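Local coordinates for uncharacterized protein (Pseudomonas aeruginosa, PDB 4O5P), which is a phospholipase effector of the type VI secretion system, probably hydrolysing membrane phospholipids of target cells through an alpha/beta-hydrolase catalytic domain, at residues 183-191 and 791-799; 581-590 and 677-685. All blocks are in the same frame, centred on the assembly; numbering follows the deposited sequence.

Contact 1 (183-191 and 791-799)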
ATOM      1  N   THR A 183       8.943 -17.501 -10.462  1.00 30.99           N
ATOM      2  CA  THR A 183      10.268 -17.265 -11.029  1.00 28.44           C
ATOM      3  C   THR A 183      10.296 -17.420 -12.555  1.00 29.59           C
ATOM      4  O   THR A 183       9.321 -17.860 -13.179  1.00 27.74           O
ATOM      5  CB  THR A 183      11.359 -18.175 -10.413  1.00 31.31           C
ATOM      6  OG1 THR A 183      12.650 -17.634 -10.723  1.00 28.85           O
ATOM      7  CG2 THR A 183      11.260 -19.609 -10.957  1.00 26.63           C
ATOM      8  N   VAL A 184      11.429 -17.039 -13.143  1.00 29.77           N
ATOM      9  CA  VAL A 184      11.687 -17.268 -14.555  1.00 33.00           C
ATOM     10  C   VAL A 184      12.981 -18.054 -14.649  1.00 31.49           C
ATOM     11  O   VAL A 184      13.985 -17.656 -14.059  1.00 32.26           O
ATOM     12  CB  VAL A 184      11.846 -15.948 -15.316  1.00 29.38           C
ATOM     13  CG1 VAL A 184      12.009 -16.211 -16.804  1.00 32.53           C
ATOM     14  CG2 VAL A 184      10.645 -15.045 -15.058  1.00 28.91           C
ATOM     15  N   SER A 185      12.960 -19.178 -15.361  1.00 29.99           N
ATOM     16  CA  SER A 185      14.175 -19.965 -15.561  1.00 30.15           C
ATOM     17  C   SER A 185      14.545 -20.037 -17.044  1.00 34.45           C
ATOM     18  O   SER A 185      13.668 -20.125 -17.915  1.00 31.18           O
ATOM     19  CB  SER A 185      14.025 -21.380 -14.990  1.00 30.69           C
ATOM     20  OG  SER A 185      13.409 -22.251 -15.918  1.00 32.02           O
ATOM     21  N   THR A 186      15.848 -20.002 -17.314  1.00 33.52           N
ATOM     22  CA  THR A 186      16.386 -20.101 -18.671  1.00 30.97           C
ATOM     23  C   THR A 186      15.880 -21.357 -19.377  1.00 30.45           C
ATOM     24  O   THR A 186      15.692 -21.374 -20.588  1.00 32.04           O
ATOM     25  CB  THR A 186      17.928 -20.116 -18.633  1.00 30.16           C
ATOM     26  OG1 THR A 186      18.379 -21.191 -17.796  1.00 28.40           O
ATOM     27  CG2 THR A 186      18.451 -18.800 -18.061  1.00 32.79           C
ATOM     28  N   LEU A 187      15.627 -22.401 -18.598  1.00 32.32           N
ATOM     29  CA  LEU A 187      15.209 -23.683 -19.154  1.00 33.48           C
ATOM     30  C   LEU A 187      13.718 -23.799 -19.494  1.00 36.55           C
ATOM     31  O   LEU A 187      13.354 -24.369 -20.531  1.00 33.34           O
ATOM     32  CB  LEU A 187      15.581 -24.795 -18.180  1.00 32.96           C
ATOM     33  CG  LEU A 187      15.593 -26.204 -18.752  1.00 33.37           C
ATOM     34  CD1 LEU A 187      16.390 -26.228 -20.048  1.00 36.01           C
ATOM     35  CD2 LEU A 187      16.181 -27.172 -17.719  1.00 37.10           C
ATOM     36  N   THR A 188      12.862 -23.291 -18.611  1.00 33.14           N
ATOM     37  CA  THR A 188      11.419 -23.501 -18.744  1.00 34.58           C
ATOM     38  C   THR A 188      10.586 -22.216 -18.829  1.00 36.09           C
ATOM     39  O   THR A 188       9.377 -22.281 -19.055  1.00 36.95           O
ATOM     40  CB  THR A 188      10.862 -24.371 -17.580  1.00 33.63           C
ATOM     41  OG1 THR A 188      11.365 -23.885 -16.328  1.00 31.50           O
ATOM     42  CG2 THR A 188      11.258 -25.834 -17.752  1.00 29.44           C
ATOM     43  N   GLY A 189      11.212 -21.059 -18.626  1.00 34.18           N
ATOM     44  CA  GLY A 189      10.493 -19.793 -18.675  1.00 32.80           C
ATOM     45  C   GLY A 189       9.740 -19.497 -17.388  1.00 33.27           C
ATOM     46  O   GLY A 189      10.294 -19.639 -16.293  1.00 31.90           O
ATOM     47  N   GLY A 190       8.483 -19.083 -17.509  1.00 27.93           N
ATOM     48  CA  GLY A 190       7.687 -18.737 -16.344  1.00 29.26           C
ATOM     49  C   GLY A 190       7.313 -19.945 -15.505  1.00 32.06           C
ATOM     50  O   GLY A 190       7.015 -21.018 -16.038  1.00 32.08           O
ATOM     51  N   LEU A 191       7.362 -19.799 -14.186  1.00 28.81           N
ATOM     52  CA  LEU A 191       6.866 -20.859 -13.326  1.00 33.08           C
ATOM     53  C   LEU A 191       5.547 -20.419 -12.716  1.00 35.00           C
ATOM     54  O   LEU A 191       5.522 -19.617 -11.781  1.00 31.88           O
ATOM     55  CB  LEU A 191       7.868 -21.218 -12.228  1.00 36.18           C
ATOM     56  CG  LEU A 191       7.293 -22.208 -11.208  1.00 36.64           C
ATOM     57  CD1 LEU A 191       7.230 -23.622 -11.786  1.00 31.65           C
ATOM     58  CD2 LEU A 191       8.054 -22.169  -9.890  1.00 33.41           C
ATOM     59  N   PRO A 791       3.150 -17.522 -24.002  1.00 32.15           N
ATOM     60  CA  PRO A 791       4.356 -16.721 -23.756  1.00 32.84           C
ATOM     61  C   PRO A 791       5.398 -16.946 -24.841  1.00 32.28           C
ATOM     62  O   PRO A 791       5.198 -17.834 -25.673  1.00 30.89           O
ATOM     63  CB  PRO A 791       4.865 -17.287 -22.425  1.00 30.45           C
ATOM     64  CG  PRO A 791       4.442 -18.722 -22.456  1.00 32.55           C
ATOM     65  CD  PRO A 791       3.118 -18.745 -23.175  1.00 31.52           C
ATOM     66  N   PRO A 792       6.481 -16.144 -24.854  1.00 31.09           N
ATOM     67  CA  PRO A 792       7.594 -16.431 -25.763  1.00 31.11           C
ATOM     68  C   PRO A 792       8.322 -17.664 -25.252  1.00 28.12           C
ATOM     69  O   PRO A 792       8.102 -18.034 -24.101  1.00 34.05           O
ATOM     70  CB  PRO A 792       8.491 -15.190 -25.612  1.00 29.14           C
ATOM     71  CG  PRO A 792       8.184 -14.682 -24.227  1.00 25.87           C
ATOM     72  CD  PRO A 792       6.701 -14.889 -24.111  1.00 31.10           C
ATOM     73  N   PRO A 793       9.153 -18.312 -26.089  1.00 32.36           N
ATOM     74  CA  PRO A 793       9.836 -19.529 -25.623  1.00 27.77           C
ATOM     75  C   PRO A 793      10.871 -19.237 -24.536  1.00 27.84           C
ATOM     76  O   PRO A 793      11.353 -18.106 -24.439  1.00 29.35           O
ATOM     77  CB  PRO A 793      10.559 -20.032 -26.879  1.00 29.08           C
ATOM     78  CG  PRO A 793       9.899 -19.355 -28.032  1.00 30.35           C
ATOM     79  CD  PRO A 793       9.428 -18.026 -27.509  1.00 30.38           C
ATOM     80  N   PRO A 794      11.206 -20.245 -23.718  1.00 30.70           N
ATOM     81  CA  PRO A 794      12.307 -20.072 -22.763  1.00 31.69           C
ATOM     82  C   PRO A 794      13.622 -19.826 -23.490  1.00 28.92           C
ATOM     83  O   PRO A 794      13.731 -20.159 -24.675  1.00 25.72           O
ATOM     84  CB  PRO A 794      12.357 -21.414 -22.015  1.00 30.06           C
ATOM     85  CG  PRO A 794      11.454 -22.356 -22.782  1.00 28.54           C
ATOM     86  CD  PRO A 794      10.473 -21.509 -23.517  1.00 29.21           C
ATOM     87  N   LEU A 795      14.593 -19.239 -22.799  1.00 23.66           N
ATOM     88  CA  LEU A 795      15.856 -18.875 -23.431  1.00 32.05           C
ATOM     89  C   LEU A 795      16.551 -20.086 -24.064  1.00 31.56           C
ATOM     90  O   LEU A 795      17.143 -19.980 -25.139  1.00 29.61           O
ATOM     91  CB  LEU A 795      16.776 -18.186 -22.422  1.00 26.00           C
ATOM     92  CG  LEU A 795      18.126 -17.686 -22.923  1.00 30.90           C
ATOM     93  CD1 LEU A 795      17.950 -16.784 -24.122  1.00 28.03           C
ATOM     94  CD2 LEU A 795      18.833 -16.942 -21.800  1.00 31.91           C
ATOM     95  N   ALA A 796      16.448 -21.240 -23.410  1.00 30.99           N
ATOM     96  CA  ALA A 796      17.127 -22.439 -23.893  1.00 31.07           C
ATOM     97  C   ALA A 796      16.527 -22.970 -25.185  1.00 31.86           C
ATOM     98  O   ALA A 796      17.202 -23.663 -25.929  1.00 36.63           O
ATOM     99  CB  ALA A 796      17.145 -23.513 -22.832  1.00 27.99           C
ATOM    100  N   VAL A 797      15.260 -22.657 -25.444  1.00 32.38           N
ATOM    101  CA  VAL A 797      14.607 -23.085 -26.684  1.00 34.64           C
ATOM    102  C   VAL A 797      14.910 -22.104 -27.813  1.00 36.63           C
ATOM    103  O   VAL A 797      15.217 -22.499 -28.938  1.00 41.52           O
ATOM    104  CB  VAL A 797      13.075 -23.229 -26.505  1.00 36.43           C
ATOM    105  CG1 VAL A 797      12.373 -23.425 -27.858  1.00 36.00           C
ATOM    106  CG2 VAL A 797      12.752 -24.382 -25.540  1.00 33.19           C
ATOM    107  N   ALA A 798      14.827 -20.818 -27.502  1.00 36.32           N
ATOM    108  CA  ALA A 798      15.102 -19.778 -28.479  1.00 34.45           C
ATOM    109  C   ALA A 798      16.585 -19.724 -28.875  1.00 35.44           C
ATOM    110  O   ALA A 798      16.919 -19.200 -29.933  1.00 35.15           O
ATOM    111  CB  ALA A 798      14.633 -18.423 -27.945  1.00 32.69           C
ATOM    112  N   ALA A 799      17.466 -20.267 -28.033  1.00 32.00           N
ATOM    113  CA  ALA A 799      18.911 -20.166 -28.276  1.00 37.20           C
ATOM    114  C   ALA A 799      19.484 -21.257 -29.186  1.00 43.12           C
ATOM    115  O   ALA A 799      20.621 -21.141 -29.646  1.00 38.99           O
ATOM    116  CB  ALA A 799      19.677 -20.129 -26.965  1.00 33.85           C
TER
HETATM  117  O   HOH W   1      13.703 -18.713 -19.964  1.00 31.06           O

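Contact 2 (581-590 and 677-685)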
ATOM      1  N   GLU A 581      13.219  21.496  -9.075  1.00 16.15           N
ATOM      2  CA  GLU A 581      12.540  20.702 -10.104  1.00 18.15           C
ATOM      3  C   GLU A 581      11.200  21.296 -10.511  1.00 17.34           C
ATOM      4  O   GLU A 581      10.978  21.587 -11.694  1.00 18.40           O
ATOM      5  CB  GLU A 581      12.351  19.248  -9.654  1.00 19.98           C
ATOM      6  CG  GLU A 581      13.635  18.466  -9.643  1.00 21.56           C
ATOM      7  CD  GLU A 581      13.420  17.020  -9.322  1.00 23.31           C
ATOM      8  OE1 GLU A 581      12.411  16.697  -8.677  1.00 23.73           O
ATOM      9  OE2 GLU A 581      14.268  16.202  -9.707  1.00 31.60           O
ATOM     10  N   PHE A 582      10.308  21.463  -9.535  1.00 16.70           N
ATOM     11  CA  PHE A 582       9.030  22.114  -9.781  1.00 15.04           C
ATOM     12  C   PHE A 582       9.208  23.436 -10.512  1.00 16.86           C
ATOM     13  O   PHE A 582       8.509  23.706 -11.488  1.00 15.70           O
ATOM     14  CB  PHE A 582       8.261  22.376  -8.488  1.00 13.79           C
ATOM     15  CG  PHE A 582       6.968  23.092  -8.719  1.00 15.64           C
ATOM     16  CD1 PHE A 582       5.839  22.390  -9.102  1.00 13.56           C
ATOM     17  CD2 PHE A 582       6.885  24.468  -8.599  1.00 16.03           C
ATOM     18  CE1 PHE A 582       4.654  23.052  -9.339  1.00 13.61           C
ATOM     19  CE2 PHE A 582       5.696  25.134  -8.836  1.00 16.71           C
ATOM     20  CZ  PHE A 582       4.583  24.430  -9.210  1.00 15.71           C
ATOM     21  N   ALA A 583      10.142  24.259 -10.039  1.00 18.05           N
ATOM     22  CA  ALA A 583      10.385  25.561 -10.671  1.00 17.21           C
ATOM     23  C   ALA A 583      10.735  25.415 -12.152  1.00 17.13           C
ATOM     24  O   ALA A 583      10.142  26.087 -13.006  1.00 16.12           O
ATOM     25  CB  ALA A 583      11.481  26.316  -9.923  1.00 16.83           C
ATOM     26  N   HIS A 584      11.706  24.545 -12.447  1.00 18.12           N
ATOM     27  CA  HIS A 584      12.076  24.265 -13.835  1.00 18.82           C
ATOM     28  C   HIS A 584      10.872  23.839 -14.686  1.00 19.02           C
ATOM     29  O   HIS A 584      10.619  24.415 -15.765  1.00 18.33           O
ATOM     30  CB  HIS A 584      13.153  23.181 -13.895  1.00 22.69           C
ATOM     31  CG  HIS A 584      13.618  22.871 -15.286  1.00 23.99           C
ATOM     32  ND1 HIS A 584      13.264  21.715 -15.949  1.00 27.21           N
ATOM     33  CD2 HIS A 584      14.388  23.576 -16.147  1.00 24.76           C
ATOM     34  CE1 HIS A 584      13.811  21.715 -17.151  1.00 27.68           C
ATOM     35  NE2 HIS A 584      14.492  22.835 -17.301  1.00 30.12           N
ATOM     36  N   ASP A 585      10.136  22.836 -14.206  1.00 15.50           N
ATOM     37  CA  ASP A 585       8.961  22.346 -14.927  1.00 16.93           C
ATOM     38  C   ASP A 585       7.949  23.464 -15.175  1.00 15.12           C
ATOM     39  O   ASP A 585       7.353  23.561 -16.253  1.00 16.79           O
ATOM     40  CB  ASP A 585       8.265  21.218 -14.145  1.00 15.64           C
ATOM     41  CG  ASP A 585       9.067  19.930 -14.119  1.00 22.83           C
ATOM     42  OD1 ASP A 585      10.088  19.837 -14.836  1.00 23.80           O
ATOM     43  OD2 ASP A 585       8.672  19.002 -13.376  1.00 22.06           O
ATOM     44  N   TYR A 586       7.737  24.306 -14.176  1.00 14.08           N
ATOM     45  CA  TYR A 586       6.663  25.288 -14.270  1.00 17.29           C
ATOM     46  C   TYR A 586       7.075  26.443 -15.187  1.00 18.29           C
ATOM     47  O   TYR A 586       6.231  27.029 -15.859  1.00 19.34           O
ATOM     48  CB  TYR A 586       6.272  25.796 -12.879  1.00 18.28           C
ATOM     49  CG  TYR A 586       5.222  26.887 -12.907  1.00 17.19           C
ATOM     50  CD1 TYR A 586       3.879  26.583 -13.097  1.00 13.06           C
ATOM     51  CD2 TYR A 586       5.577  28.215 -12.751  1.00 17.61           C
ATOM     52  CE1 TYR A 586       2.909  27.581 -13.129  1.00 16.01           C
ATOM     53  CE2 TYR A 586       4.622  29.219 -12.779  1.00 21.05           C
ATOM     54  CZ  TYR A 586       3.299  28.901 -12.965  1.00 16.84           C
ATOM     55  OH  TYR A 586       2.374  29.917 -12.992  1.00 22.17           O
ATOM     56  N   LYS A 587       8.367  26.753 -15.231  1.00 20.40           N
ATOM     57  CA  LYS A 587       8.848  27.842 -16.096  1.00 22.65           C
ATOM     58  C   LYS A 587       8.827  27.388 -17.556  1.00 18.94           C
ATOM     59  O   LYS A 587       8.481  28.156 -18.453  1.00 24.86           O
ATOM     60  CB  LYS A 587      10.256  28.300 -15.694  1.00 22.39           C
ATOM     61  CG  LYS A 587      10.711  29.604 -16.403  1.00 26.55           C
ATOM     62  CD  LYS A 587      12.194  29.905 -16.190  1.00 29.64           C
ATOM     63  CE  LYS A 587      12.447  30.764 -14.950  1.00 33.35           C
ATOM     64  NZ  LYS A 587      12.038  30.083 -13.669  1.00 34.41           N
ATOM     65  N   GLY A 588       9.163  26.118 -17.783  1.00 20.73           N
ATOM     66  CA  GLY A 588       9.161  25.560 -19.122  1.00 22.47           C
ATOM     67  C   GLY A 588      10.244  26.094 -20.049  1.00 22.82           C
ATOM     68  O   GLY A 588      10.063  26.116 -21.264  1.00 23.42           O
ATOM     69  N   ASP A 589      11.365  26.532 -19.477  1.00 25.31           N
ATOM     70  CA  ASP A 589      12.535  26.917 -20.259  1.00 26.82           C
ATOM     71  C   ASP A 589      13.304  25.649 -20.662  1.00 28.61           C
ATOM     72  O   ASP A 589      14.384  25.375 -20.125  1.00 28.77           O
ATOM     73  CB  ASP A 589      13.439  27.818 -19.412  1.00 32.53           C
ATOM     74  CG  ASP A 589      13.271  29.287 -19.731  1.00 41.64           C
ATOM     75  OD1 ASP A 589      12.139  29.711 -20.072  1.00 37.83           O
ATOM     76  OD2 ASP A 589      14.282  30.026 -19.639  1.00 47.82           O
ATOM     77  N   TRP A 590      12.754  24.883 -21.604  1.00 25.07           N
ATOM     78  CA  TRP A 590      13.200  23.510 -21.826  1.00 26.78           C
ATOM     79  C   TRP A 590      14.615  23.405 -22.374  1.00 33.48           C
ATOM     80  O   TRP A 590      15.383  22.537 -21.960  1.00 33.26           O
ATOM     81  CB  TRP A 590      12.236  22.752 -22.751  1.00 27.62           C
ATOM     82  CG  TRP A 590      10.775  22.803 -22.354  1.00 24.48           C
ATOM     83  CD1 TRP A 590       9.727  23.231 -23.123  1.00 25.04           C
ATOM     84  CD2 TRP A 590      10.209  22.395 -21.108  1.00 22.40           C
ATOM     85  NE1 TRP A 590       8.544  23.114 -22.431  1.00 20.38           N
ATOM     86  CE2 TRP A 590       8.812  22.610 -21.188  1.00 24.29           C
ATOM     87  CE3 TRP A 590      10.743  21.879 -19.927  1.00 23.78           C
ATOM     88  CZ2 TRP A 590       7.943  22.319 -20.130  1.00 20.22           C
ATOM     89  CZ3 TRP A 590       9.879  21.597 -18.876  1.00 21.81           C
ATOM     90  CH2 TRP A 590       8.496  21.817 -18.988  1.00 19.17           C
ATOM     91  N   PRO A 677      11.711  14.717 -19.035  1.00 30.19           N
ATOM     92  CA  PRO A 677      10.887  15.765 -19.668  1.00 28.28           C
ATOM     93  C   PRO A 677      10.303  16.712 -18.628  1.00 26.99           C
ATOM     94  O   PRO A 677      10.565  17.912 -18.662  1.00 29.41           O
ATOM     95  CB  PRO A 677       9.762  14.978 -20.350  1.00 27.81           C
ATOM     96  CG  PRO A 677       9.831  13.586 -19.759  1.00 29.48           C
ATOM     97  CD  PRO A 677      11.254  13.361 -19.383  1.00 22.64           C
ATOM     98  N   PHE A 678       9.494  16.171 -17.727  1.00 17.89           N
ATOM     99  CA  PHE A 678       9.128  16.890 -16.518  1.00 21.08           C
ATOM    100  C   PHE A 678       8.724  15.893 -15.441  1.00 19.51           C
ATOM    101  O   PHE A 678       8.497  14.713 -15.738  1.00 21.29           O
ATOM    102  CB  PHE A 678       8.041  17.932 -16.782  1.00 15.18           C
ATOM    103  CG  PHE A 678       6.917  17.451 -17.658  1.00 18.49           C
ATOM    104  CD1 PHE A 678       5.943  16.606 -17.167  1.00 16.96           C
ATOM    105  CD2 PHE A 678       6.807  17.902 -18.966  1.00 20.62           C
ATOM    106  CE1 PHE A 678       4.902  16.184 -17.971  1.00 17.51           C
ATOM    107  CE2 PHE A 678       5.770  17.496 -19.768  1.00 21.33           C
ATOM    108  CZ  PHE A 678       4.815  16.634 -19.277  1.00 20.21           C
ATOM    109  N   THR A 679       8.650  16.358 -14.196  1.00 18.73           N
ATOM    110  CA  THR A 679       8.477  15.463 -13.042  1.00 17.93           C
ATOM    111  C   THR A 679       7.019  15.100 -12.788  1.00 18.42           C
ATOM    112  O   THR A 679       6.134  15.583 -13.487  1.00 15.70           O
ATOM    113  CB  THR A 679       9.011  16.117 -11.772  1.00 18.81           C
ATOM    114  OG1 THR A 679       8.233  17.290 -11.476  1.00 15.94           O
ATOM    115  CG2 THR A 679      10.485  16.500 -11.958  1.00 19.70           C
ATOM    116  N   ASP A 680       6.773  14.260 -11.783  1.00 17.13           N
ATOM    117  CA  ASP A 680       5.412  13.857 -11.443  1.00 16.85           C
ATOM    118  C   ASP A 680       4.540  15.015 -10.929  1.00 16.45           C
ATOM    119  O   ASP A 680       3.321  14.885 -10.834  1.00 14.98           O
ATOM    120  CB  ASP A 680       5.432  12.697 -10.430  1.00 18.69           C
ATOM    121  CG  ASP A 680       6.002  11.418 -11.022  1.00 20.59           C
ATOM    122  OD1 ASP A 680       5.923  11.275 -12.265  1.00 19.88           O
ATOM    123  OD2 ASP A 680       6.530  10.571 -10.260  1.00 18.99           O
ATOM    124  N   TYR A 681       5.160  16.149 -10.605  1.00 14.98           N
ATOM    125  CA  TYR A 681       4.397  17.331 -10.202  1.00 17.76           C
ATOM    126  C   TYR A 681       3.425  17.742 -11.295  1.00 17.76           C
ATOM    127  O   TYR A 681       2.391  18.361 -11.031  1.00 15.77           O
ATOM    128  CB  TYR A 681       5.340  18.508  -9.919  1.00 19.07           C
ATOM    129  CG  TYR A 681       6.078  18.466  -8.590  1.00 14.86           C
ATOM    130  CD1 TYR A 681       5.431  18.123  -7.418  1.00 17.45           C
ATOM    131  CD2 TYR A 681       7.427  18.795  -8.521  1.00 18.81           C
ATOM    132  CE1 TYR A 681       6.109  18.108  -6.199  1.00 16.51           C
ATOM    133  CE2 TYR A 681       8.111  18.783  -7.316  1.00 18.63           C
ATOM    134  CZ  TYR A 681       7.448  18.441  -6.164  1.00 19.51           C
ATOM    135  OH  TYR A 681       8.134  18.425  -4.964  1.00 19.92           O
ATOM    136  N   PHE A 682       3.772  17.430 -12.537  1.00 17.02           N
ATOM    137  CA  PHE A 682       2.950  17.865 -13.641  1.00 15.29           C
ATOM    138  C   PHE A 682       2.278  16.722 -14.374  1.00 12.40           C
ATOM    139  O   PHE A 682       1.971  16.833 -15.556  1.00 11.57           O
ATOM    140  CB  PHE A 682       3.742  18.788 -14.566  1.00 15.47           C
ATOM    141  CG  PHE A 682       3.893  20.168 -14.008  1.00 17.46           C
ATOM    142  CD1 PHE A 682       4.957  20.485 -13.179  1.00 15.15           C
ATOM    143  CD2 PHE A 682       2.914  21.135 -14.257  1.00 16.43           C
ATOM    144  CE1 PHE A 682       5.075  21.757 -12.637  1.00 16.38           C
ATOM    145  CE2 PHE A 682       3.016  22.411 -13.724  1.00 19.40           C
ATOM    146  CZ  PHE A 682       4.106  22.734 -12.908  1.00 17.74           C
ATOM    147  N   ARG A 683       2.018  15.644 -13.644  1.00 13.32           N
ATOM    148  CA  ARG A 683       1.146  14.566 -14.110  1.00 16.39           C
ATOM    149  C   ARG A 683       0.076  14.290 -13.055  1.00 15.90           C
ATOM    150  O   ARG A 683       0.318  14.455 -11.844  1.00 13.24           O
ATOM    151  CB  ARG A 683       1.942  13.284 -14.320  1.00 13.65           C
ATOM    152  CG  ARG A 683       2.888  13.316 -15.505  1.00 15.74           C
ATOM    153  CD  ARG A 683       3.778  12.077 -15.526  1.00 17.49           C
ATOM    154  NE  ARG A 683       4.950  12.346 -16.334  1.00 23.58           N
ATOM    155  CZ  ARG A 683       6.147  12.640 -15.846  1.00 21.08           C
ATOM    156  NH1 ARG A 683       6.356  12.651 -14.535  1.00 16.47           N
ATOM    157  NH2 ARG A 683       7.145  12.895 -16.681  1.00 28.06           N
ATOM    158  N   TYR A 684      -1.100  13.864 -13.490  1.00 15.71           N
ATOM    159  CA  TYR A 684      -2.086  13.418 -12.517  1.00 15.96           C
ATOM    160  C   TYR A 684      -1.696  12.038 -12.026  1.00 16.35           C
ATOM    161  O   TYR A 684      -1.036  11.267 -12.746  1.00 15.98           O
ATOM    162  CB  TYR A 684      -3.498  13.415 -13.102  1.00 15.86           C
ATOM    163  CG  TYR A 684      -3.988  14.801 -13.439  1.00 16.21           C
ATOM    164  CD1 TYR A 684      -4.099  15.781 -12.467  1.00 15.06           C
ATOM    165  CD2 TYR A 684      -4.341  15.124 -14.737  1.00 17.25           C
ATOM    166  CE1 TYR A 684      -4.545  17.052 -12.793  1.00 15.26           C
ATOM    167  CE2 TYR A 684      -4.769  16.364 -15.061  1.00 16.27           C
ATOM    168  CZ  TYR A 684      -4.876  17.322 -14.098  1.00 16.22           C
ATOM    169  OH  TYR A 684      -5.325  18.556 -14.484  1.00 17.71           O
ATOM    170  N   ARG A 685      -2.062  11.741 -10.787  1.00 15.05           N
ATOM    171  CA  ARG A 685      -1.761  10.445 -10.196  1.00 15.45           C
ATOM    172  C   ARG A 685      -2.539   9.375 -10.955  1.00 16.02           C
ATOM    173  O   ARG A 685      -3.680   9.609 -11.371  1.00 13.86           O
ATOM    174  CB  ARG A 685      -2.177  10.453  -8.727  1.00 15.50           C
ATOM    175  CG  ARG A 685      -1.977   9.137  -7.993  1.00 12.50           C
ATOM    176  CD  ARG A 685      -2.539   9.215  -6.577  1.00 14.53           C
ATOM    177  NE  ARG A 685      -2.032   8.112  -5.770  1.00 14.52           N
ATOM    178  CZ  ARG A 685      -2.467   7.802  -4.554  1.00 11.95           C
ATOM    179  NH1 ARG A 685      -3.436   8.515  -3.978  1.00 11.30           N
ATOM    180  NH2 ARG A 685      -1.933   6.766  -3.928  1.00  9.23           N
TER

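Contact 1 (183-191 and 791-799)
Ala796 N donates to Thr186 O across 2.9 Å, the single direct hydrogen bond between 183-191 and 791-799. The N-H points fairly straight at the oxygen (152°). This amide belongs to the first turn of helix 795-798, where no earlier helical carbonyl is available, so a carbonyl from the other segment serves it instead. A water bridges a second pair: it donates to Ser185 O and accepts from Leu795 N at 3.0 Å, so both leading amides of the helix are engaged.

Pro794 stands at the N-cap position with extended backbone angles, and its carbonyl accepts from both Val797 N and Ala798 N, which closes the first turn of the helix. The partner is a two-stranded antiparallel hairpin, strands 184-185 and 189-190, whose turn carries a classic beta bulge: Thr188 and Gly189 both face Ser185. Gly189 adopts a positive phi of 80°, which a residue without a side chain accepts easily. Ser185 OG and Thr188 OG1, 2.6 Å apart, share a hydrogen bond that ties the turn to itself.

Van der Waals packing sets the proline ring on the turn backbone: Pro794 lays its CB and CG side there, CB lying 3.5 Å from Leu187 O and 3.6 Å from Gly189 N. The apolar contacts proper are two. Although the CB of Leu187 points away from the helix, placing CG anti to the backbone N (chi1 -163°) brings CD1 back to Ala796 CB at 4.0 Å; the short methyl of Ala796 also packs against Thr186 O. Thr186 CG2 meets Leu795 CD2 more loosely, and both side chains continue onto Leu809 and Gln812 of helix 803-814.

Contact 2 (581-590 and 677-685)
A mixed aromatic and polar contact joins the C-terminal end of helix 571-587 to the loop ahead of strand 687-689. Its polar centre is Asp585 OD2, which accepts two hydrogen bonds from Thr679: OG1 at 2.6 Å, nearly in line with the C-O bond, and N at 2.8 Å on the syn side, 35° out of the carboxylate plane. Threonine suits this place because its OG1 lies between the backbone N and carbonyl carbon (chi1 64°), letting hydroxyl and amide converge on one oxygen.

Beside this pair, Phe582, Tyr681 and Phe682 form an aromatic cluster. Phe582 turns its edge to the face of Tyr681, a T-shaped pair with centroids 5.6 Å apart. Against Phe682 its ring is nearly parallel but slid away, and Phe582 CE1 touches Phe682 CE1 at 3.6 Å. Phe682 also packs its CD1 on Asp585 CB and its CZ on Tyr586 CB, while Ile626 of helix 616-637 lies against it too. Tyr681 reaches Asp661 with its hydroxyl.

Two donors on a buried carboxylate oxygen would compensate its desolvation and probably favour the charged form of Asp585.

Contacts 1 and 2 do not touch: their centres lie 41 Å apart and their nearest atoms about 26 Å. Both segments of contact 2 fall in sequence between the two segments of contact 1. Contact 1 joins a hairpin from the N-terminal part to a helix near the C-terminal end of the model, whereas contact 2 is internal to the C-terminal family region. The tie of contact 2 to the probable active site is indirect: beyond the residues that touch the helix, segment 677-685 runs on to Arg685, which forms a salt bridge with Asp281, the acid of a putative Ser237-His379-Asp281 catalytic triad.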